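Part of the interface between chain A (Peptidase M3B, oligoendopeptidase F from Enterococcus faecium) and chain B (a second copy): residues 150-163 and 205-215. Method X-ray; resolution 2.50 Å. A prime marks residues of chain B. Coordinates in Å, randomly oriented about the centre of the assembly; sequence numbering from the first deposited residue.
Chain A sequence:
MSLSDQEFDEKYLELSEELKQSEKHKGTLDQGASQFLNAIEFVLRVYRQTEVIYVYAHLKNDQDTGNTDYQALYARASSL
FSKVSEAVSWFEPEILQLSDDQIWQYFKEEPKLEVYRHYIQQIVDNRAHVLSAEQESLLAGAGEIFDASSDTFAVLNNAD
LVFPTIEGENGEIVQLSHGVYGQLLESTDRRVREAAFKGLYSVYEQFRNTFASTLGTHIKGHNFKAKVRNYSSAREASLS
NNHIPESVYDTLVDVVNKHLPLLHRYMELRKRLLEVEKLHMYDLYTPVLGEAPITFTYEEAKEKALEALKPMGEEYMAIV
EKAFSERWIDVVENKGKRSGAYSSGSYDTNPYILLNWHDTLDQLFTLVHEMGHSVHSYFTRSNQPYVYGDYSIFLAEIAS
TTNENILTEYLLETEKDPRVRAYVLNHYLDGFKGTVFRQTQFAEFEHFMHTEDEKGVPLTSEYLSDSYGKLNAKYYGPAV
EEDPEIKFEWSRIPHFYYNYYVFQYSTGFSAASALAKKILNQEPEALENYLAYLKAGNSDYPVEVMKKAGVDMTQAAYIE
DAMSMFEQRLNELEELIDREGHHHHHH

Chain A, residues 150-163: SDTFAVLNNADLVF
Chain B, residues 205-215: EQFRNTFASTL

Residues 150-160 of chain A form the last turns of a helix that packs almost antiparallel against helix 208-215 of chain B, with an angle of 172° between their directions and a closest axial approach of 8.5 Å. The register is set by three CA-CA pairs: Thr152 with Ser213′ at 5.7 Å, Leu156 with Thr210′ at 5.4 Å and Asp160 with Phe207′ at 5.4 Å. The two stretches bury 552 Å² between them.

Chain A is regular at first, with phi/psi near -64/-41. Thr152, in the m rotamer, points sideways; its OG1 lies 2.6 Å from Ser213′ OG, a hydroxyl pair at hydrogen-bonding distance, while its CG2 rests 3.8 Å from Thr214′ CG2. Phe153 (t) points away from the partner helix. One turn on, Val155 points toward chain B with an off-rotamer chi1 of 99°, placing CG2 3.7 Å from Asn209′ CB and CG1 3.6 Å from Thr210′ OG1. Leu156 (t, p) leaves its backbone sideways, but its end comes nearer, and CD1 meets the edge of the Phe207′ ring 3.6 Å from CE1. Thr210′ (m) fits into the hollow formed by Thr152, Val155, Leu156 and Asp160, its OG1 3.4 Å from Leu156 CA.

The helix then widens into a pi-type turn at 156-160, where Asp160 N bonds to Val155 O (3.1 Å) and Leu161 N to Leu156 O (3.0 Å). Asp160 (-94/-41; chi1 m, chi2 -10°) directs its carboxylate into the first turn of the opposing helix. There OD2 accepts hydrogen bonds from both Thr210′ N and Thr210′ OG1, each at 2.8 Å, and OD1 accepts one from Asn209′ ND2 at 3.0 Å. Phe207′ occupies the N-cap position of that helix (-107/20; chi1 m, chi2 -83°), so the carboxylate lies at the start of the helix, where Thr210′ N has no backbone acceptor within its own stretch and is taken up by Asp160 OD2. The backbone of Asp160 also takes part: its O receives a nearly linear hydrogen bond from Gln206′ NE2 (2.9 Å, 175°), delivered by an extended t, t side chain.

Leu161 leaves helical geometry (-56/133). Its CA-CB bond points away, yet its m, t side chain returns CD2 to the edge of the Phe207′ ring, 4.2 Å from CE1. Val162 is extended (-125/139), with an unusual chi1 of -15° that puts CG1 3.3 Å from Gln206′ NE2. A water accepts hydrogen bonds from Val162 N (3.1 Å) and Gln206′ NE2 (3.2 Å), bridging the chains. Phe163 (-101/161, m) lies beyond reach of the partner stretch.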

# COMPACT_ATOMS: atom_id res chain seq x y z
N SER A 150 -4.58 3.16 -1.46
CA SER A 150 -5.72 3.57 -2.30
C SER A 150 -5.36 3.54 -3.77
O SER A 150 -6.16 3.14 -4.61
CB SER A 150 -6.18 5.00 -1.97
OG SER A 150 -6.53 5.11 -0.61
N ASP A 151 -4.15 3.99 -4.09
CA ASP A 151 -3.64 3.96 -5.46
C ASP A 151 -3.44 2.53 -5.95
O ASP A 151 -3.78 2.20 -7.09
CB ASP A 151 -2.35 4.77 -5.55
CG ASP A 151 -2.56 6.26 -5.18
OD1 ASP A 151 -3.68 6.78 -5.39
OD2 ASP A 151 -1.63 6.92 -4.68
N THR A 152 -2.93 1.67 -5.08
CA THR A 152 -2.72 0.27 -5.44
C THR A 152 -4.06 -0.38 -5.72
O THR A 152 -4.21 -1.12 -6.69
CB THR A 152 -1.99 -0.47 -4.31
OG1 THR A 152 -0.79 0.25 -4.00
CG2 THR A 152 -1.64 -1.89 -4.71
N PHE A 153 -5.05 -0.06 -4.89
CA PHE A 153 -6.39 -0.57 -5.09
C PHE A 153 -6.94 -0.14 -6.45
O PHE A 153 -7.42 -0.96 -7.23
CB PHE A 153 -7.33 -0.08 -4.01
CG PHE A 153 -8.77 -0.26 -4.38
CD1 PHE A 153 -9.38 -1.49 -4.21
CD2 PHE A 153 -9.49 0.79 -4.91
CE1 PHE A 153 -10.71 -1.68 -4.56
CE2 PHE A 153 -10.83 0.62 -5.27
CZ PHE A 153 -11.43 -0.63 -5.10
N ALA A 154 -6.87 1.16 -6.71
CA ALA A 154 -7.40 1.76 -7.93
C ALA A 154 -6.82 1.08 -9.17
O ALA A 154 -7.52 0.79 -10.13
CB ALA A 154 -7.09 3.29 -7.95
N VAL A 155 -5.52 0.82 -9.12
CA VAL A 155 -4.79 0.31 -10.27
C VAL A 155 -5.10 -1.18 -10.49
O VAL A 155 -5.43 -1.64 -11.60
CB VAL A 155 -3.29 0.53 -10.06
CG1 VAL A 155 -2.65 -0.71 -9.59
CG2 VAL A 155 -2.64 0.98 -11.34
N LEU A 156 -5.04 -1.94 -9.41
CA LEU A 156 -5.42 -3.33 -9.47
C LEU A 156 -6.89 -3.47 -9.93
O LEU A 156 -7.19 -4.28 -10.81
CB LEU A 156 -5.22 -3.97 -8.10
CG LEU A 156 -5.70 -5.41 -7.90
CD1 LEU A 156 -5.02 -6.37 -8.90
CD2 LEU A 156 -5.41 -5.81 -6.48
N ASN A 157 -7.79 -2.68 -9.35
CA ASN A 157 -9.22 -2.81 -9.64
C ASN A 157 -9.56 -2.37 -11.05
O ASN A 157 -10.35 -3.02 -11.74
CB ASN A 157 -10.07 -2.02 -8.63
CG ASN A 157 -11.54 -2.45 -8.64
OD1 ASN A 157 -12.46 -1.62 -8.63
ND2 ASN A 157 -11.77 -3.75 -8.66
N ASN A 158 -8.95 -1.29 -11.51
CA ASN A 158 -9.33 -0.73 -12.80
C ASN A 158 -8.41 -1.03 -13.95
O ASN A 158 -8.82 -0.90 -15.09
CB ASN A 158 -9.54 0.78 -12.69
CG ASN A 158 -10.57 1.15 -11.65
OD1 ASN A 158 -11.73 0.73 -11.74
ND2 ASN A 158 -10.16 1.91 -10.65
N ALA A 159 -7.17 -1.40 -13.68
CA ALA A 159 -6.25 -1.59 -14.80
C ALA A 159 -5.80 -3.05 -15.00
O ALA A 159 -5.73 -3.53 -16.14
CB ALA A 159 -5.05 -0.68 -14.64
N ASP A 160 -5.51 -3.76 -13.90
CA ASP A 160 -4.95 -5.13 -13.99
C ASP A 160 -5.95 -6.30 -13.95
O ASP A 160 -5.78 -7.27 -14.69
CB ASP A 160 -3.81 -5.34 -12.98
CG ASP A 160 -2.59 -4.44 -13.23
OD1 ASP A 160 -2.52 -3.76 -14.29
OD2 ASP A 160 -1.70 -4.40 -12.36
N LEU A 161 -6.97 -6.25 -13.10
CA LEU A 161 -7.95 -7.35 -13.08
C LEU A 161 -8.59 -7.59 -14.45
O LEU A 161 -8.98 -6.65 -15.12
CB LEU A 161 -9.08 -7.07 -12.07
CG LEU A 161 -8.73 -7.10 -10.59
CD1 LEU A 161 -9.99 -7.04 -9.76
CD2 LEU A 161 -7.96 -8.32 -10.25
N VAL A 162 -8.66 -8.84 -14.89
CA VAL A 162 -9.53 -9.16 -16.02
C VAL A 162 -10.50 -10.27 -15.62
O VAL A 162 -10.13 -11.21 -14.91
CB VAL A 162 -8.80 -9.47 -17.38
CG1 VAL A 162 -7.34 -9.03 -17.37
CG2 VAL A 162 -8.92 -10.92 -17.76
N PHE A 163 -11.75 -10.12 -16.05
CA PHE A 163 -12.83 -10.99 -15.61
C PHE A 163 -13.16 -12.04 -16.66
O PHE A 163 -12.80 -11.89 -17.83
CB PHE A 163 -14.06 -10.14 -15.28
CG PHE A 163 -13.82 -9.17 -14.16
CD1 PHE A 163 -14.04 -9.55 -12.85
CD2 PHE A 163 -13.32 -7.90 -14.42
CE1 PHE A 163 -13.79 -8.67 -11.80
CE2 PHE A 163 -13.09 -7.02 -13.38
CZ PHE A 163 -13.32 -7.41 -12.07
N GLU B 205 3.05 -9.79 -16.41
CA GLU B 205 2.72 -8.75 -17.37
C GLU B 205 1.34 -8.16 -17.04
O GLU B 205 1.13 -6.96 -17.12
CB GLU B 205 2.73 -9.29 -18.80
CG GLU B 205 2.14 -8.34 -19.82
CD GLU B 205 2.47 -8.73 -21.25
OE1 GLU B 205 2.72 -9.93 -21.48
OE2 GLU B 205 2.49 -7.84 -22.13
N GLN B 206 0.41 -9.01 -16.67
CA GLN B 206 -0.93 -8.53 -16.40
C GLN B 206 -0.93 -7.61 -15.17
O GLN B 206 -1.67 -6.64 -15.11
CB GLN B 206 -1.87 -9.70 -16.17
CG GLN B 206 -3.34 -9.33 -16.15
CD GLN B 206 -4.21 -10.44 -15.63
OE1 GLN B 206 -3.89 -11.62 -15.81
NE2 GLN B 206 -5.31 -10.08 -14.98
N PHE B 207 -0.07 -7.91 -14.21
CA PHE B 207 -0.11 -7.21 -12.94
C PHE B 207 1.05 -6.23 -12.75
O PHE B 207 1.35 -5.81 -11.64
CB PHE B 207 -0.21 -8.23 -11.79
CG PHE B 207 -1.54 -8.91 -11.73
CD1 PHE B 207 -2.62 -8.30 -11.10
CD2 PHE B 207 -1.74 -10.14 -12.34
CE1 PHE B 207 -3.86 -8.93 -11.07
CE2 PHE B 207 -2.97 -10.76 -12.32
CZ PHE B 207 -4.04 -10.16 -11.68
N ARG B 208 1.67 -5.84 -13.86
CA ARG B 208 2.81 -4.93 -13.82
C ARG B 208 2.48 -3.58 -13.14
O ARG B 208 3.31 -3.01 -12.45
CB ARG B 208 3.38 -4.73 -15.23
CG ARG B 208 2.61 -3.75 -16.08
CD ARG B 208 3.04 -3.79 -17.53
NE ARG B 208 2.12 -4.61 -18.29
CZ ARG B 208 1.25 -4.14 -19.17
NH1 ARG B 208 1.20 -2.86 -19.44
NH2 ARG B 208 0.44 -4.98 -19.80
N ASN B 209 1.26 -3.08 -13.32
CA ASN B 209 0.85 -1.82 -12.69
C ASN B 209 0.73 -1.91 -11.17
O ASN B 209 1.20 -1.03 -10.44
CB ASN B 209 -0.46 -1.33 -13.29
CG ASN B 209 -0.32 -0.90 -14.75
OD1 ASN B 209 0.60 -0.16 -15.10
ND2 ASN B 209 -1.23 -1.35 -15.59
N THR B 210 0.10 -2.97 -10.70
CA THR B 210 -0.04 -3.23 -9.27
C THR B 210 1.32 -3.40 -8.60
O THR B 210 1.59 -2.77 -7.56
CB THR B 210 -0.90 -4.48 -9.06
OG1 THR B 210 -2.19 -4.26 -9.65
CG2 THR B 210 -1.05 -4.79 -7.57
N PHE B 211 2.19 -4.22 -9.18
CA PHE B 211 3.54 -4.35 -8.61
C PHE B 211 4.35 -3.04 -8.66
O PHE B 211 5.11 -2.77 -7.75
CB PHE B 211 4.30 -5.49 -9.27
CG PHE B 211 3.80 -6.85 -8.91
CD1 PHE B 211 3.85 -7.30 -7.60
CD2 PHE B 211 3.28 -7.69 -9.88
CE1 PHE B 211 3.39 -8.57 -7.28
CE2 PHE B 211 2.81 -8.97 -9.56
CZ PHE B 211 2.87 -9.41 -8.28
N ALA B 212 4.21 -2.25 -9.73
CA ALA B 212 4.94 -0.99 -9.84
C ALA B 212 4.55 -0.10 -8.68
O ALA B 212 5.38 0.60 -8.11
CB ALA B 212 4.63 -0.29 -11.14
N SER B 213 3.26 -0.15 -8.35
CA SER B 213 2.70 0.63 -7.27
C SER B 213 3.16 0.12 -5.88
O SER B 213 3.59 0.92 -5.04
CB SER B 213 1.17 0.71 -7.45
OG SER B 213 0.47 0.73 -6.22
N THR B 214 3.13 -1.19 -5.64
CA THR B 214 3.69 -1.68 -4.37
C THR B 214 5.21 -1.45 -4.25
O THR B 214 5.69 -1.00 -3.21
CB THR B 214 3.34 -3.16 -4.07
OG1 THR B 214 3.96 -4.00 -5.06
CG2 THR B 214 1.82 -3.39 -4.09
N LEU B 215 5.96 -1.72 -5.31
CA LEU B 215 7.42 -1.53 -5.26
C LEU B 215 7.79 -0.04 -5.18
O LEU B 215 8.66 0.35 -4.43
CB LEU B 215 8.10 -2.19 -6.46
CG LEU B 215 9.62 -2.10 -6.57
CD1 LEU B 215 10.32 -2.62 -5.30
CD2 LEU B 215 10.06 -2.90 -7.77
O HOH W 1 -7.73 -11.41 -13.36